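Local coordinates for putative enoyl-CoA hydratase/isomerase (Mycobacterium abscessus, PDB 4MI2) that probably catalyses an isomerisation of a coenzyme A thioester in phenylacetate degradation, as a member of the crotonase-like enoyl-CoA hydratase/isomerase family, at the interface of chains A and B. Residues are numbered along the deposited sequence; one frame, centred on the assembly and turned at random. Chains: chain A/B, Putative enoyl-CoA hydratase/isomerase.

Contact 1: the interface of chains A and B. Residues chain A 233-234, 237-238; chain B 89-90, 94.
B:Arg90 lays the flat of its guanidinium group over the methyl group of A:Ala237, whose CB stands 3.6 Å above the plane and close to its centre. The same plane meets A:Ser238 at its edge: NH1 of B:Arg90 donates a hydrogen bond to the hydroxyl oxygen OG of A:Ser238 at 3.1 Å, with the oxygen a mere 3° from the plane. Face and edge of one arginine are thus used by neighbouring residues of a single helix. Alanine suits the first place because a bare methyl lets the broad group lie close, and serine suits the second because its short side chain offers an acceptor beside the helix. A bend at chi3 (-85°) turns the end of the arginine from its aliphatic stem towards this pair. The carboxylate of A:Glu234 lies in the same neighbourhood, its OE2 5.1 Å from NH2 of B:Arg90; without contact, the opposite charges may still attract over that distance.

Further along, A:Leu233 and B:Asn94 run alongside each other in opposite directions. The amide oxygen OD1 of B:Asn94 lies against the leucine stem, 3.5 Å from CB of A:Leu233, while the CD1 methyl of A:Leu233 reaches back to the backbone O of B:Asn94 at 3.8 Å. The amide nitrogen ND2 points to the backbone O of A:Leu233 in a weak hydrogen bond of 3.1 Å. Asparagine can therefore combine packing against a hydrocarbon chain with a polar contact to a helix carbonyl. B:Val89 adds an apolar touch: with CG1 anti to the backbone N (chi1 -180°), that branch is the one turned to A:Ala237, 3.7 Å from its CA.

All of this is helix-on-helix packing in a crotonase-family fold, helix 229-244 near the C-terminal end of chain A lying against helix 87-102 of chain B.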
ATOM      1  N   LEU A 233     -14.991  -2.812 -11.786  1.00 15.82           N
ATOM      2  CA  LEU A 233     -15.487  -2.349 -13.080  1.00 15.94           C
ATOM      3  C   LEU A 233     -17.001  -2.160 -13.102  1.00 16.23           C
ATOM      4  O   LEU A 233     -17.491  -1.178 -13.659  1.00 15.86           O
ATOM      5  CB  LEU A 233     -15.061  -3.327 -14.172  1.00 16.23           C
ATOM      6  CG  LEU A 233     -13.552  -3.430 -14.405  1.00 16.24           C
ATOM      7  CD1 LEU A 233     -13.256  -4.504 -15.438  1.00 16.64           C
ATOM      8  CD2 LEU A 233     -12.980  -2.091 -14.841  1.00 15.97           C
ATOM      9  N   GLU A 234     -17.731  -3.089 -12.480  1.00 17.04           N
ATOM     10  CA  GLU A 234     -19.198  -2.989 -12.364  1.00 17.56           C
ATOM     11  C   GLU A 234     -19.612  -1.745 -11.572  1.00 16.96           C
ATOM     12  O   GLU A 234     -20.443  -0.966 -12.028  1.00 16.75           O
ATOM     13  CB  GLU A 234     -19.790  -4.268 -11.743  1.00 18.83           C
ATOM     14  CG  GLU A 234     -19.825  -5.438 -12.726  1.00 20.17           C
ATOM     15  CD  GLU A 234     -20.478  -6.709 -12.183  1.00 21.66           C
ATOM     16  OE1 GLU A 234     -19.823  -7.471 -11.404  1.00 22.67           O
ATOM     17  OE2 GLU A 234     -21.646  -6.975 -12.584  1.00 22.74           O
ATOM     18  N   ALA A 237     -18.855   1.452 -13.612  1.00 15.77           N
ATOM     19  CA  ALA A 237     -19.855   1.626 -14.675  1.00 15.94           C
ATOM     20  C   ALA A 237     -21.159   2.235 -14.174  1.00 15.97           C
ATOM     21  O   ALA A 237     -21.727   3.118 -14.827  1.00 16.01           O
ATOM     22  CB  ALA A 237     -20.152   0.289 -15.354  1.00 16.20           C
ATOM     23  N   SER A 238     -21.647   1.723 -13.047  1.00 16.03           N
ATOM     24  CA  SER A 238     -22.877   2.213 -12.431  1.00 16.14           C
ATOM     25  C   SER A 238     -22.768   3.654 -11.950  1.00 15.86           C
ATOM     26  O   SER A 238     -23.694   4.447 -12.158  1.00 15.86           O
ATOM     27  CB  SER A 238     -23.272   1.331 -11.249  1.00 16.30           C
ATOM     28  OG  SER A 238     -23.624   0.055 -11.724  1.00 16.81           O
TER
ATOM     29  N   VAL B  89     -18.811   2.449 -20.956  1.00 18.71           N
ATOM     30  CA  VAL B  89     -17.996   1.904 -19.862  1.00 18.79           C
ATOM     31  C   VAL B  89     -18.217   0.395 -19.751  1.00 19.54           C
ATOM     32  O   VAL B  89     -17.271  -0.387 -19.650  1.00 19.28           O
ATOM     33  CB  VAL B  89     -18.290   2.585 -18.496  1.00 18.52           C
ATOM     34  CG1 VAL B  89     -17.418   1.985 -17.401  1.00 18.30           C
ATOM     35  CG2 VAL B  89     -18.045   4.089 -18.576  1.00 18.40           C
ATOM     36  N   ARG B  90     -19.480   0.000 -19.807  1.00 20.67           N
ATOM     37  CA  ARG B  90     -19.865  -1.392 -19.666  1.00 21.88           C
ATOM     38  C   ARG B  90     -19.625  -2.178 -20.969  1.00 22.54           C
ATOM     39  O   ARG B  90     -19.157  -3.315 -20.949  1.00 22.87           O
ATOM     40  CB  ARG B  90     -21.341  -1.458 -19.252  1.00 22.58           C
ATOM     41  CG  ARG B  90     -21.648  -2.473 -18.175  1.00 23.14           C
ATOM     42  CD  ARG B  90     -23.123  -2.456 -17.834  1.00 23.79           C
ATOM     43  NE  ARG B  90     -23.483  -1.440 -16.845  1.00 23.75           N
ATOM     44  CZ  ARG B  90     -23.325  -1.575 -15.529  1.00 23.84           C
ATOM     45  NH1 ARG B  90     -23.715  -0.600 -14.715  1.00 23.91           N
ATOM     46  NH2 ARG B  90     -22.778  -2.672 -15.014  1.00 23.96           N
ATOM     47  N   ASN B  94     -14.879  -1.821 -19.904  1.00 17.88           N
ATOM     48  CA  ASN B  94     -14.809  -2.974 -19.024  1.00 17.55           C
ATOM     49  C   ASN B  94     -14.196  -4.214 -19.709  1.00 17.56           C
ATOM     50  O   ASN B  94     -13.246  -4.782 -19.179  1.00 17.33           O
ATOM     51  CB  ASN B  94     -16.163  -3.231 -18.332  1.00 17.51           C
ATOM     52  CG  ASN B  94     -16.468  -2.196 -17.242  1.00 17.20           C
ATOM     53  OD1 ASN B  94     -15.672  -1.294 -16.990  1.00 16.83           O
ATOM     54  ND2 ASN B  94     -17.612  -2.344 -16.568  1.00 17.27           N
TER

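Contact 2: the interface of chains A and B. Residues chain A 224, 226-227, 232, 236; chain B 151, 153-154, 158.
The hydroxyl of B:Ser153 sits between A:Asn224 and A:Glu236 and bonds to both. As acceptor, OG of B:Ser153 takes a nearly straight hydrogen bond from ND2 of A:Asn224 at 2.8 Å (165° at H), the oxygen lying almost in the plane of the asparagine amide. As donor, the same OG gives a 2.7 Å bond to the carboxylate oxygen OE2 of A:Glu236, arriving on its anti side and somewhat out of the carboxylate plane. Serine suits the spot because one small group can give and receive at once. Its OG lies between the backbone N and the carbonyl carbon (chi1 68°), which keeps the hydroxyl near the serine's own N, and OE2 of A:Glu236 accepts that backbone N-H as well, at 3.1 Å. The second oxygen, OE1 of A:Glu236, uses its syn lone pair for the backbone N of B:Ala151 at 2.7 Å. The glutamate, extended beyond CG, thus reaches across the interface and offers two oxygens to the start of helix 152-160 and the residue before it, where the helix dipole could further stabilise a negative charge.

A:Asn224 works through its backbone too. It is the last residue of helix 211-224, and its carbonyl O accepts a hydrogen bond of 2.9 Å from NH2 of B:Arg158, the oxygen lying 25° out of the guanidinium plane. Arginine fits here because it is long and carries several N-H groups; its chain is extended from CG to NE, and B:Ala154 of its own helix lays a methyl over one guanidinium face. That methyl also touches the partner, with CB of B:Ala154 3.9 Å from CG2 of A:Val232, a branched apolar residue that gives the methyl a hydrocarbon partner amid the polar groups.

NH2 of B:Arg158 also donates in plane to a lone pair of the A:Ala227 carbonyl O at 3.0 Å, and water 1 bridges that same oxygen to NH1 of B:Arg158, 2.7 Å from the water.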
ATOM      1  N   ASN A 224     -13.354  -0.180  -3.551  1.00 16.55           N
ATOM      2  CA  ASN A 224     -12.549  -0.910  -4.527  1.00 16.54           C
ATOM      3  C   ASN A 224     -11.103  -1.152  -4.130  1.00 16.59           C
ATOM      4  O   ASN A 224     -10.347  -1.758  -4.896  1.00 16.83           O
ATOM      5  CB  ASN A 224     -12.638  -0.218  -5.893  1.00 16.27           C
ATOM      6  CG  ASN A 224     -14.024  -0.322  -6.506  1.00 16.16           C
ATOM      7  OD1 ASN A 224     -14.811  -1.175  -6.120  1.00 16.18           O
ATOM      8  ND2 ASN A 224     -14.321   0.541  -7.480  1.00 16.00           N
ATOM      9  N   VAL A 226      -9.516  -3.270  -2.315  1.00 16.78           N
ATOM     10  CA  VAL A 226      -9.039  -4.654  -2.487  1.00 17.14           C
ATOM     11  C   VAL A 226     -10.032  -5.582  -3.214  1.00 17.29           C
ATOM     12  O   VAL A 226      -9.918  -6.809  -3.153  1.00 17.80           O
ATOM     13  CB  VAL A 226      -8.632  -5.265  -1.131  1.00 17.40           C
ATOM     14  CG1 VAL A 226      -7.460  -4.484  -0.537  1.00 17.25           C
ATOM     15  CG2 VAL A 226      -9.811  -5.279  -0.161  1.00 17.30           C
ATOM     16  N   ALA A 227     -10.991  -5.010  -3.927  1.00 16.82           N
ATOM     17  CA  ALA A 227     -12.011  -5.824  -4.564  1.00 16.94           C
ATOM     18  C   ALA A 227     -11.470  -6.481  -5.838  1.00 17.05           C
ATOM     19  O   ALA A 227     -10.562  -5.940  -6.472  1.00 16.98           O
ATOM     20  CB  ALA A 227     -13.237  -4.980  -4.880  1.00 16.63           C
ATOM     21  N   VAL A 232     -14.851  -4.063  -9.247  1.00 15.66           N
ATOM     22  CA  VAL A 232     -14.379  -2.693  -9.451  1.00 15.37           C
ATOM     23  C   VAL A 232     -15.052  -2.079 -10.680  1.00 15.38           C
ATOM     24  O   VAL A 232     -15.614  -0.989 -10.619  1.00 15.08           O
ATOM     25  CB  VAL A 232     -12.845  -2.641  -9.637  1.00 15.33           C
ATOM     26  CG1 VAL A 232     -12.389  -1.244 -10.042  1.00 15.00           C
ATOM     27  CG2 VAL A 232     -12.134  -3.094  -8.371  1.00 15.39           C
ATOM     28  N   GLU A 236     -17.817   0.962 -10.998  1.00 15.74           N
ATOM     29  CA  GLU A 236     -17.416   2.131 -11.782  1.00 15.44           C
ATOM     30  C   GLU A 236     -18.461   2.460 -12.841  1.00 15.53           C
ATOM     31  O   GLU A 236     -18.918   3.596 -12.936  1.00 15.34           O
ATOM     32  CB  GLU A 236     -16.037   1.915 -12.427  1.00 15.39           C
ATOM     33  CG  GLU A 236     -14.888   2.028 -11.440  1.00 15.27           C
ATOM     34  CD  GLU A 236     -13.514   1.754 -12.047  1.00 15.38           C
ATOM     35  OE1 GLU A 236     -13.429   1.215 -13.185  1.00 15.53           O
ATOM     36  OE2 GLU A 236     -12.516   2.073 -11.363  1.00 15.15           O
TER
ATOM     37  N   ALA B 151     -10.927   0.881 -14.212  1.00 13.86           N
ATOM     38  CA  ALA B 151     -10.305   0.291 -13.020  1.00 13.78           C
ATOM     39  C   ALA B 151      -9.443   1.255 -12.196  1.00 13.70           C
ATOM     40  O   ALA B 151      -8.775   0.848 -11.228  1.00 13.65           O
ATOM     41  CB  ALA B 151      -9.503  -0.945 -13.388  1.00 13.84           C
ATOM     42  N   SER B 153     -10.142   3.546 -10.038  1.00 13.51           N
ATOM     43  CA  SER B 153     -10.489   3.649  -8.613  1.00 13.54           C
ATOM     44  C   SER B 153      -9.822   2.573  -7.761  1.00 13.63           C
ATOM     45  O   SER B 153      -9.843   2.655  -6.525  1.00 13.80           O
ATOM     46  CB  SER B 153     -12.014   3.624  -8.389  1.00 13.56           C
ATOM     47  OG  SER B 153     -12.591   2.364  -8.702  1.00 13.60           O
ATOM     48  N   ALA B 154      -9.257   1.563  -8.420  1.00 13.58           N
ATOM     49  CA  ALA B 154      -8.457   0.541  -7.766  1.00 13.69           C
ATOM     50  C   ALA B 154      -6.964   0.698  -8.099  1.00 13.73           C
ATOM     51  O   ALA B 154      -6.120   0.752  -7.204  1.00 13.80           O
ATOM     52  CB  ALA B 154      -8.945  -0.836  -8.184  1.00 13.72           C
ATOM     53  N   ARG B 158      -3.621   1.710  -5.565  1.00 16.14           N
ATOM     54  CA  ARG B 158      -2.759   0.545  -5.400  1.00 16.62           C
ATOM     55  C   ARG B 158      -1.317   0.836  -5.831  1.00 16.77           C
ATOM     56  O   ARG B 158      -0.399   0.245  -5.285  1.00 16.91           O
ATOM     57  CB  ARG B 158      -3.320  -0.675  -6.155  1.00 16.78           C
ATOM     58  CG  ARG B 158      -4.507  -1.303  -5.433  1.00 17.16           C
ATOM     59  CD  ARG B 158      -5.103  -2.478  -6.205  1.00 17.51           C
ATOM     60  NE  ARG B 158      -6.488  -2.745  -5.809  1.00 17.72           N
ATOM     61  CZ  ARG B 158      -7.272  -3.659  -6.373  1.00 17.95           C
ATOM     62  NH1 ARG B 158      -6.799  -4.412  -7.361  1.00 18.20           N
ATOM     63  NH2 ARG B 158      -8.527  -3.826  -5.951  1.00 17.87           N
TER
HETATM   64  O   HOH W   1      -8.600  -5.794  -8.769  1.00 24.79           O

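Contact 1 and contact 2 lie side by side, with the centres of their C-alpha atoms about 11 Å apart. On chain A they share helix 229-244, with A:Leu233, A:Glu234, A:Ala237 and A:Ser238 turned to contact 1 and A:Val232 and A:Glu236 to contact 2, which adds the end of helix 211-224 and the loop after it. On chain B the elements differ: helix 87-102 for contact 1, helix 152-160 with the residue before it for contact 2. Helix 229-244, the last but one, therefore touches two helices of its neighbour. The assembly holds three copies, in keeping with the family's typical trimers, which such docking presumably stabilises.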